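Local structure of multi-copper Oxidase CueO (Ochrobactrum, 6EVG) at residues 93-98 with 121-126; 247-252 with 459-464; 439-444 with 474-479. The protein oxidises lignin model compounds and lignosulfonate as a laccase-like multicopper oxidase, probably passing the electrons through its copper sites to dioxygen. One frame throughout, in Å; residues are numbered along the deposited sequence.

Interaction 1 (93-98 with 121-126)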
loop_
_atom_site.group_PDB
_atom_site.type_symbol
_atom_site.label_atom_id
_atom_site.label_comp_id
_atom_site.label_asym_id
_atom_site.label_seq_id
_atom_site.Cartn_x
_atom_site.Cartn_y
_atom_site.Cartn_z
ATOM N N HIS A 93 5.387 -2.848 -5.308
ATOM C CA HIS A 93 3.989 -2.347 -5.335
ATOM C C HIS A 93 3.985 -0.869 -5.723
ATOM O O HIS A 93 4.213 0.001 -4.895
ATOM C CB HIS A 93 3.393 -2.626 -3.970
ATOM C CG HIS A 93 1.910 -2.444 -3.866
ATOM N ND1 HIS A 93 1.163 -3.279 -3.041
ATOM C CD2 HIS A 93 1.102 -1.493 -4.388
ATOM C CE1 HIS A 93 -0.085 -2.827 -3.068
ATOM N NE2 HIS A 93 -0.159 -1.753 -3.861
ATOM N N GLY A 94 3.730 -0.630 -7.012
ATOM C CA GLY A 94 3.783 0.678 -7.609
ATOM C C GLY A 94 4.916 0.943 -8.550
ATOM O O GLY A 94 4.910 1.901 -9.310
ATOM N N LEU A 95 5.925 0.059 -8.540
ATOM C CA LEU A 95 7.032 0.198 -9.477
ATOM C C LEU A 95 6.635 -0.335 -10.831
ATOM O O LEU A 95 5.853 -1.298 -10.926
ATOM C CB LEU A 95 8.272 -0.569 -8.937
ATOM C CG LEU A 95 9.617 -0.127 -9.445
ATOM C CD1 LEU A 95 9.924 1.310 -8.928
ATOM C CD2 LEU A 95 10.701 -1.083 -9.021
ATOM N N PHE A 96 7.116 0.313 -11.902
ATOM C CA PHE A 96 6.781 -0.162 -13.266
ATOM C C PHE A 96 7.917 -1.063 -13.754
ATOM O O PHE A 96 9.006 -0.589 -14.108
ATOM C CB PHE A 96 6.606 0.970 -14.243
ATOM C CG PHE A 96 5.345 1.804 -14.121
ATOM C CD1 PHE A 96 4.582 1.890 -12.969
ATOM C CD2 PHE A 96 4.971 2.588 -15.196
ATOM C CE1 PHE A 96 3.447 2.719 -12.921
ATOM C CE2 PHE A 96 3.847 3.407 -15.131
ATOM C CZ PHE A 96 3.099 3.452 -14.000
ATOM N N VAL A 97 7.623 -2.367 -13.785
ATOM C CA VAL A 97 8.569 -3.386 -14.278
ATOM C C VAL A 97 7.803 -4.448 -15.044
ATOM O O VAL A 97 6.653 -4.747 -14.721
ATOM C CB VAL A 97 9.386 -4.047 -13.136
ATOM C CG1 VAL A 97 10.364 -3.079 -12.513
ATOM C CG2 VAL A 97 8.503 -4.726 -12.092
ATOM N N PRO A 98 8.486 -5.114 -15.968
ATOM C CA PRO A 98 7.922 -6.359 -16.500
ATOM C C PRO A 98 7.868 -7.413 -15.406
ATOM O O PRO A 98 8.620 -7.352 -14.438
ATOM C CB PRO A 98 8.886 -6.777 -17.616
ATOM C CG PRO A 98 10.137 -6.101 -17.284
ATOM C CD PRO A 98 9.821 -4.847 -16.493
ATOM N N ILE A 121 14.385 2.380 -14.239
ATOM C CA ILE A 121 13.192 3.147 -13.815
ATOM C C ILE A 121 12.749 4.123 -14.896
ATOM O O ILE A 121 13.550 4.922 -15.360
ATOM C CB ILE A 121 13.514 3.896 -12.519
ATOM C CG1 ILE A 121 14.011 2.963 -11.388
ATOM C CG2 ILE A 121 12.320 4.719 -12.091
ATOM C CD1 ILE A 121 13.038 1.972 -10.870
ATOM N N GLN A 122 11.458 4.036 -15.263
ATOM C CA GLN A 122 10.887 5.048 -16.179
ATOM C C GLN A 122 9.394 5.081 -15.904
ATOM O O GLN A 122 8.623 4.259 -16.384
ATOM C CB GLN A 122 11.194 4.740 -17.640
ATOM C CG GLN A 122 10.715 5.856 -18.552
ATOM C CD GLN A 122 10.945 5.656 -20.015
ATOM O OE1 GLN A 122 11.966 5.100 -20.460
ATOM N NE2 GLN A 122 10.003 6.137 -20.836
ATOM N N GLN A 123 8.978 6.022 -15.038
ATOM C CA GLN A 123 7.589 6.101 -14.604
ATOM C C GLN A 123 7.343 7.451 -13.946
ATOM O O GLN A 123 8.293 8.116 -13.512
ATOM C CB GLN A 123 7.225 4.965 -13.649
ATOM C CG GLN A 123 7.926 5.063 -12.304
ATOM C CD GLN A 123 7.628 3.839 -11.487
ATOM O OE1 GLN A 123 8.332 2.823 -11.557
ATOM N NE2 GLN A 123 6.520 3.889 -10.736
ATOM N N PRO A 124 6.078 7.835 -13.722
ATOM C CA PRO A 124 5.811 9.070 -12.987
ATOM C C PRO A 124 6.303 9.030 -11.574
ATOM O O PRO A 124 6.222 8.013 -10.894
ATOM C CB PRO A 124 4.282 9.180 -13.056
ATOM C CG PRO A 124 3.861 8.435 -14.309
ATOM C CD PRO A 124 4.858 7.260 -14.338
ATOM N N ALA A 125 6.768 10.194 -11.108
ATOM C CA ALA A 125 7.173 10.368 -9.720
ATOM C C ALA A 125 6.037 9.942 -8.790
ATOM O O ALA A 125 4.884 10.317 -8.997
ATOM C CB ALA A 125 7.539 11.829 -9.492
ATOM N N SER A 126 6.374 9.168 -7.767
ATOM C CA SER A 126 5.349 8.484 -6.965
ATOM C C SER A 126 5.929 7.898 -5.720
ATOM O O SER A 126 7.147 7.664 -5.588
ATOM C CB SER A 126 4.678 7.402 -7.821
ATOM O OG SER A 126 5.646 6.567 -8.466
HETATM O O HOH W 1 3.269 4.160 -9.089
HETATM O O HOH W 2 10.020 2.110 -13.704
#

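Interaction 2 (247-252 with 459-464)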
loop_
_atom_site.group_PDB
_atom_site.type_symbol
_atom_site.label_atom_id
_atom_site.label_comp_id
_atom_site.label_asym_id
_atom_site.label_seq_id
_atom_site.Cartn_x
_atom_site.Cartn_y
_atom_site.Cartn_z
ATOM N N ALA A 247 -1.237 13.675 -4.264
ATOM C CA ALA A 247 -0.889 12.465 -5.041
ATOM C C ALA A 247 -1.539 11.281 -4.390
ATOM O O ALA A 247 -1.797 11.231 -3.200
ATOM C CB ALA A 247 0.622 12.253 -5.052
ATOM N N SER A 248 -1.752 10.249 -5.246
ATOM C CA SER A 248 -2.048 8.893 -4.746
ATOM C C SER A 248 -1.037 7.909 -5.366
ATOM O O SER A 248 0.066 8.336 -5.736
ATOM C CB SER A 248 -3.520 8.509 -4.947
ATOM O OG SER A 248 -3.848 7.295 -4.260
ATOM N N ASP A 249 -1.414 6.646 -5.451
ATOM C CA ASP A 249 -0.462 5.541 -5.734
ATOM C C ASP A 249 0.430 5.846 -6.921
ATOM O O ASP A 249 1.634 5.536 -6.908
ATOM C CB ASP A 249 -1.284 4.279 -6.085
ATOM C CG ASP A 249 -2.443 3.984 -5.195
ATOM O OD1 ASP A 249 -2.448 4.311 -3.992
ATOM O OD2 ASP A 249 -3.434 3.396 -5.763
ATOM N N GLY A 250 -0.166 6.327 -8.020
ATOM C CA GLY A 250 0.489 6.519 -9.271
ATOM C C GLY A 250 0.990 7.910 -9.537
ATOM O O GLY A 250 1.398 8.195 -10.684
ATOM N N GLY A 251 0.953 8.775 -8.531
ATOM C CA GLY A 251 1.555 10.087 -8.639
ATOM C C GLY A 251 0.587 11.251 -8.518
ATOM O O GLY A 251 -0.508 11.135 -7.928
ATOM N N PHE A 252 1.052 12.383 -8.985
ATOM C CA PHE A 252 0.389 13.667 -8.699
ATOM C C PHE A 252 -0.930 13.770 -9.401
ATOM O O PHE A 252 -1.163 13.251 -10.506
ATOM C CB PHE A 252 1.314 14.820 -9.061
ATOM C CG PHE A 252 2.578 14.860 -8.293
ATOM C CD1 PHE A 252 2.573 14.958 -6.898
ATOM C CD2 PHE A 252 3.843 14.710 -8.930
ATOM C CE1 PHE A 252 3.729 14.967 -6.178
ATOM C CE2 PHE A 252 5.007 14.713 -8.164
ATOM C CZ PHE A 252 4.957 14.836 -6.799
ATOM N N GLY A 459 -6.592 10.379 -9.999
ATOM C CA GLY A 459 -5.350 10.242 -10.759
ATOM C C GLY A 459 -5.009 8.774 -11.082
ATOM O O GLY A 459 -5.868 7.906 -11.050
ATOM N N TRP A 460 -3.747 8.537 -11.393
ATOM C CA TRP A 460 -3.331 7.128 -11.596
ATOM C C TRP A 460 -3.302 6.383 -10.299
ATOM O O TRP A 460 -2.706 6.900 -9.300
ATOM C CB TRP A 460 -1.964 7.077 -12.288
ATOM C CG TRP A 460 -2.008 7.362 -13.728
ATOM C CD1 TRP A 460 -1.514 8.435 -14.415
ATOM C CD2 TRP A 460 -2.640 6.528 -14.741
ATOM N NE1 TRP A 460 -1.789 8.341 -15.747
ATOM C CE2 TRP A 460 -2.457 7.156 -15.992
ATOM C CE3 TRP A 460 -3.267 5.292 -14.692
ATOM C CZ2 TRP A 460 -2.901 6.572 -17.176
ATOM C CZ3 TRP A 460 -3.693 4.720 -15.900
ATOM C CH2 TRP A 460 -3.490 5.330 -17.093
ATOM N N LYS A 461 -3.903 5.194 -10.269
ATOM C CA LYS A 461 -3.924 4.385 -9.058
ATOM C C LYS A 461 -3.604 2.931 -9.404
ATOM O O LYS A 461 -3.664 2.487 -10.557
ATOM C CB LYS A 461 -5.275 4.530 -8.333
ATOM C CG LYS A 461 -5.305 5.898 -7.553
ATOM C CD LYS A 461 -6.497 6.159 -6.712
ATOM C CE LYS A 461 -6.703 5.152 -5.644
ATOM N NZ LYS A 461 -5.601 4.942 -4.643
ATOM N N ASP A 462 -3.207 2.198 -8.355
ATOM C CA ASP A 462 -3.044 0.751 -8.454
ATOM C C ASP A 462 -3.817 -0.000 -7.399
ATOM O O ASP A 462 -3.865 -1.246 -7.491
ATOM C CB ASP A 462 -1.535 0.327 -8.481
ATOM C CG ASP A 462 -0.762 0.734 -7.236
ATOM O OD1 ASP A 462 -1.207 0.371 -6.111
ATOM O OD2 ASP A 462 0.300 1.396 -7.372
ATOM N N THR A 463 -4.403 0.663 -6.394
ATOM C CA THR A 463 -5.126 0.034 -5.326
ATOM C C THR A 463 -6.346 0.961 -5.068
ATOM O O THR A 463 -6.164 2.169 -5.036
ATOM C CB THR A 463 -4.285 -0.130 -4.055
ATOM O OG1 THR A 463 -3.055 -0.815 -4.419
ATOM C CG2 THR A 463 -4.979 -0.889 -2.998
ATOM N N ALA A 464 -7.538 0.399 -4.887
ATOM C CA ALA A 464 -8.745 1.222 -4.648
ATOM C C ALA A 464 -9.728 0.496 -3.796
ATOM O O ALA A 464 -9.955 -0.705 -4.010
ATOM C CB ALA A 464 -9.395 1.613 -5.928
HETATM O O HOH W 3 -2.864 9.472 -8.139
HETATM O O HOH W 4 -1.631 10.534 -11.113
#

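Interaction 3 (439-444 with 474-479). With EDO (1,2-ethanediol), chain C.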
loop_
_atom_site.group_PDB
_atom_site.type_symbol
_atom_site.label_atom_id
_atom_site.label_comp_id
_atom_site.label_asym_id
_atom_site.label_seq_id
_atom_site.Cartn_x
_atom_site.Cartn_y
_atom_site.Cartn_z
ATOM N N HIS A 439 -1.410 -5.885 -9.986
ATOM C CA HIS A 439 0.022 -5.856 -10.257
ATOM C C HIS A 439 0.269 -5.618 -11.753
ATOM O O HIS A 439 -0.420 -6.219 -12.573
ATOM C CB HIS A 439 0.711 -7.159 -9.889
ATOM C CG HIS A 439 0.524 -7.632 -8.497
ATOM N ND1 HIS A 439 1.479 -8.419 -7.888
ATOM C CD2 HIS A 439 -0.437 -7.450 -7.570
ATOM C CE1 HIS A 439 1.072 -8.717 -6.671
ATOM N NE2 HIS A 439 -0.094 -8.133 -6.449
ATOM N N GLY A 440 1.276 -4.812 -12.075
ATOM C CA GLY A 440 1.681 -4.737 -13.477
ATOM C C GLY A 440 0.817 -3.944 -14.415
ATOM O O GLY A 440 1.004 -3.994 -15.619
ATOM N N ALA A 441 -0.115 -3.158 -13.861
ATOM C CA ALA A 441 -0.993 -2.312 -14.621
ATOM C C ALA A 441 -1.384 -1.115 -13.733
ATOM O O ALA A 441 -1.109 -1.124 -12.516
ATOM C CB ALA A 441 -2.206 -3.060 -15.083
ATOM N N SER A 442 -1.955 -0.124 -14.357
ATOM C CA SER A 442 -2.405 1.071 -13.666
ATOM C C SER A 442 -3.831 1.367 -14.088
ATOM O O SER A 442 -4.245 0.956 -15.168
ATOM C CB SER A 442 -1.494 2.254 -13.927
ATOM O OG SER A 442 -0.180 2.007 -13.483
ATOM N N PHE A 443 -4.593 2.110 -13.268
ATOM C CA PHE A 443 -5.949 2.415 -13.650
ATOM C C PHE A 443 -6.374 3.812 -13.211
ATOM O O PHE A 443 -5.747 4.456 -12.343
ATOM C CB PHE A 443 -6.947 1.366 -13.139
ATOM C CG PHE A 443 -7.012 1.211 -11.662
ATOM C CD1 PHE A 443 -7.789 2.036 -10.860
ATOM C CD2 PHE A 443 -6.281 0.209 -11.004
ATOM C CE1 PHE A 443 -7.899 1.847 -9.494
ATOM C CE2 PHE A 443 -6.374 -0.011 -9.637
ATOM C CZ PHE A 443 -7.160 0.838 -8.888
ATOM N N ARG A 444 -7.432 4.258 -13.864
ATOM C CA ARG A 444 -8.167 5.468 -13.497
ATOM C C ARG A 444 -9.534 5.071 -13.010
ATOM O O ARG A 444 -10.229 4.303 -13.699
ATOM C CB ARG A 444 -8.317 6.436 -14.683
ATOM C CG ARG A 444 -7.049 6.812 -15.394
ATOM C CD ARG A 444 -6.088 7.656 -14.570
ATOM N NE ARG A 444 -6.626 8.961 -14.173
ATOM C CZ ARG A 444 -6.744 10.001 -14.992
ATOM N NH1 ARG A 444 -6.379 9.972 -16.255
ATOM N NH2 ARG A 444 -7.217 11.159 -14.478
ATOM N N VAL A 474 -8.412 0.452 -17.021
ATOM C CA VAL A 474 -7.091 -0.193 -16.796
ATOM C C VAL A 474 -6.240 -0.097 -18.042
ATOM O O VAL A 474 -6.731 -0.358 -19.167
ATOM C CB VAL A 474 -7.300 -1.667 -16.423
ATOM C CG1 VAL A 474 -5.975 -2.301 -16.024
ATOM C CG2 VAL A 474 -8.336 -1.873 -15.341
ATOM N N HIS A 475 -4.964 0.231 -17.853
ATOM C CA HIS A 475 -3.979 0.284 -18.895
ATOM C C HIS A 475 -2.932 -0.811 -18.653
ATOM O O HIS A 475 -2.250 -0.786 -17.626
ATOM C CB HIS A 475 -3.320 1.657 -18.962
ATOM C CG HIS A 475 -2.475 1.874 -20.166
ATOM N ND1 HIS A 475 -1.393 2.688 -20.154
ATOM C CD2 HIS A 475 -2.577 1.390 -21.427
ATOM C CE1 HIS A 475 -0.855 2.726 -21.358
ATOM N NE2 HIS A 475 -1.580 1.962 -22.165
ATOM N N PHE A 476 -2.814 -1.754 -19.586
ATOM C CA PHE A 476 -1.948 -2.938 -19.435
ATOM C C PHE A 476 -0.597 -2.661 -20.049
ATOM O O PHE A 476 -0.235 -3.211 -21.099
ATOM C CB PHE A 476 -2.618 -4.150 -20.051
ATOM C CG PHE A 476 -3.807 -4.590 -19.279
ATOM C CD1 PHE A 476 -3.665 -5.403 -18.158
ATOM C CD2 PHE A 476 -5.085 -4.159 -19.631
ATOM C CE1 PHE A 476 -4.761 -5.789 -17.451
ATOM C CE2 PHE A 476 -6.153 -4.566 -18.894
ATOM C CZ PHE A 476 -6.024 -5.355 -17.799
ATOM N N ASP A 477 0.175 -1.769 -19.422
ATOM C CA ASP A 477 1.392 -1.270 -20.057
ATOM C C ASP A 477 2.650 -2.084 -19.807
ATOM O O ASP A 477 3.700 -1.785 -20.384
ATOM C CB ASP A 477 1.652 0.197 -19.688
ATOM C CG ASP A 477 1.827 0.384 -18.172
ATOM O OD1 ASP A 477 0.982 0.028 -17.270
ATOM O OD2 ASP A 477 2.904 0.890 -17.804
ATOM N N ARG A 478 2.589 -3.120 -18.973
ATOM C CA ARG A 478 3.762 -3.940 -18.662
ATOM C C ARG A 478 3.538 -5.412 -19.061
ATOM O O ARG A 478 2.436 -5.935 -18.953
ATOM C CB ARG A 478 4.083 -3.844 -17.185
ATOM C CG ARG A 478 4.779 -2.518 -16.857
ATOM C CD ARG A 478 4.492 -2.169 -15.451
ATOM N NE ARG A 478 3.308 -1.365 -15.345
ATOM C CZ ARG A 478 2.690 -0.912 -14.232
ATOM N NH1 ARG A 478 2.968 -1.233 -12.991
ATOM N NH2 ARG A 478 1.682 -0.108 -14.465
ATOM N N GLU A 479 4.609 -6.039 -19.511
ATOM C CA GLU A 479 4.510 -7.412 -20.025
ATOM C C GLU A 479 4.533 -8.451 -18.933
ATOM O O GLU A 479 5.387 -8.409 -18.014
ATOM C CB GLU A 479 5.644 -7.695 -20.978
ATOM C CG GLU A 479 5.559 -9.084 -21.614
ATOM C CD GLU A 479 6.426 -9.166 -22.832
ATOM O OE1 GLU A 479 7.677 -9.277 -22.742
ATOM O OE2 GLU A 479 5.868 -9.113 -23.943
HETATM C C1 EDO C . 4.131 -10.229 -9.810
HETATM O O1 EDO C . 3.505 -8.944 -9.705
HETATM C C2 EDO C . 3.573 -11.307 -8.972
HETATM O O2 EDO C . 3.386 -10.871 -7.616
HETATM O O HOH W 5 0.077 -4.847 -18.047
HETATM O O HOH W 6 1.086 0.202 -11.050
#

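Interaction 1 (93-98 with 121-126)
Gln123 joins Gly94 and Phe96 in a side-chain-to-backbone contact between two loops of the N-terminal cupredoxin-like domain: segment 93-98 follows strand 91-93, and segment 121-126 links strand 114-120 to strand 126-131. The evidence lies in the amide, both ends of which are used. Gln123 NE2 donates to Gly94 O at 2.9 Å, with the acceptor close to the amide plane. Gln123 OE1 receives Phe96 N at 2.8 Å; the N-H points almost straight at the oxygen (164°), although the donor stands above the carbonyl plane. One donated and one accepted bond together fix which way round the amide lies. An ordered water also donates to Gln123 OE1 at 2.8 Å, and it ties Phe96 O to Gln122 N as well. With CG between the backbone N and the carbonyl carbon (chi1 68°) and the chain extended beyond it, the glutamine reaches across the gap. On the way Gln123 CB passes over one face of the Phe96 ring, 3.8 Å from its centroid, in a CH-pi contact shifted toward the rim. The apolar flank is a methyl contact, Leu95 CD1 to Ile121 CD1 at 3.7 Å. The side chains of Leu95, Ile121 and Gln123 all touch Val152 of strand 148-153, to whose backbone Ser126 is hydrogen-bonded as strand 126-131 begins.

Interaction 2 (247-252 with 459-464)
Asp249 reaches from a type I beta turn into the backbone of 459-464 and brings two cupredoxin-like domains together. The turn, Ser248 to Gly251, closes a beta hairpin between strands 243-248 and 251-259, and its tip meets the loop leading into strand 463-466. The tight part centres on Asp249 OD2, which accepts three bonds. Asp462 N meets the anti lone pair of Asp249 OD2 at 2.9 Å, and Thr463 N comes to the same OD2 at 3.0 Å from above the carboxylate plane. Lys461 NZ completes the grip with a salt bridge of 2.9 Å to Asp249 OD2, also from out of the plane. The lysine chain bends twice at its end (chi3 60°, chi4 58°), which brings Lys461 NZ between the two segments, where it also donates to Ser248 OG at 3.0 Å and to Thr463 O. Beyond the two segments NZ is salt-bridged to Glu268 OE2, and Ser248 OG is hydrogen-bonded to Arg269 O. Arg269 is also salt-bridged to Asp462 OD2, which probably offsets the nearness of this second acid to Asp249. Packing is also close at Gly250, where a CB would come within 2.6 Å of Trp460 CB, so the turn needs glycine there. Toward Gly251 and Phe252 the contact is looser, and two waters stand between the backbones. One donates to both Gly251 O and Trp460 O; the other accepts from Trp460 N and donates to Phe252 O. Trp460 O also receives Gly250 N at 2.9 Å, with the donor 45° out of the carbonyl plane.

Interaction 3 (439-444 with 474-479)
Arg478 NH2 is gripped by two oxygens, donating to Ser442 OG across the contact at 3.0 Å and to Asp477 OD1 beside it in the chain at 2.9 Å. Both acceptors lie close to the guanidinium plane, and Asp477 OD1 offers its syn lone pair, so this salt bridge and the serine together fix the rotation of the group. The chain bends at its CG-CD bond (chi3 -91°), which brings NE over Gly440 O. One guanidinium face covers the Gly440-Ala441 peptide, with Gly440 C 3.5 Å above its centre; the Phe96 ring meets the group in a cation-pi contact. A water accepts from Arg478 NH1 and donates to Ala441 O. A leucine in place of Arg478 would probably leave the Asp477 carboxylate without its charged mate and Ser442 OG without this donor, and let the peptide lose its flat cover. The backbones meet as neighbouring antiparallel strands of the C-terminal cupredoxin-like domain, 442-448 lying at the edge of its sheet beside 469-475. Ser442 and His475 form a hydrogen-bonded pair: His475 N to Ser442 O is 2.9 Å and nearly straight (176°), whereas the return bond, Ser442 N to His475 O, is weak at 3.3 Å. Phe443 and Val474 follow as a non-hydrogen-bonded pair, and past His475 the chain leaves through an inverse gamma turn centred on Phe476. Ala441 CB settles against Val474 CG1, at 4.0 Å, and against Phe476 CD1. A second water donates to both Gly440 O and Arg478 O. Next to Gly440, His439 ND1 donates to O1 of a bound 1,2-ethanediol at 2.8 Å, a molecule probably from the crystallisation liquor.

The three contacts lie 11 to 12 Å apart, centre to centre, and touch one another. Interactions 1 and 2 meet where His93 NE2 approaches Thr463 OG1 at 3.1 Å, probably as a hydrogen bond. Interactions 2 and 3 share a probable backbone bond, Lys461 N to Phe443 O at 2.9 Å, and their segments alternate along the chain. Interaction 3 reaches interaction 1 by packing, with Arg478 NH1 3.5 Å from Leu95 O. His93 and His439 lie among His91, His131, His133, His437, His489 and His491, a cluster consistent with the trinuclear copper site of this family. The bound copper, held by His434, Cys490 and His495, is about 11 Å from the side chain of Thr463.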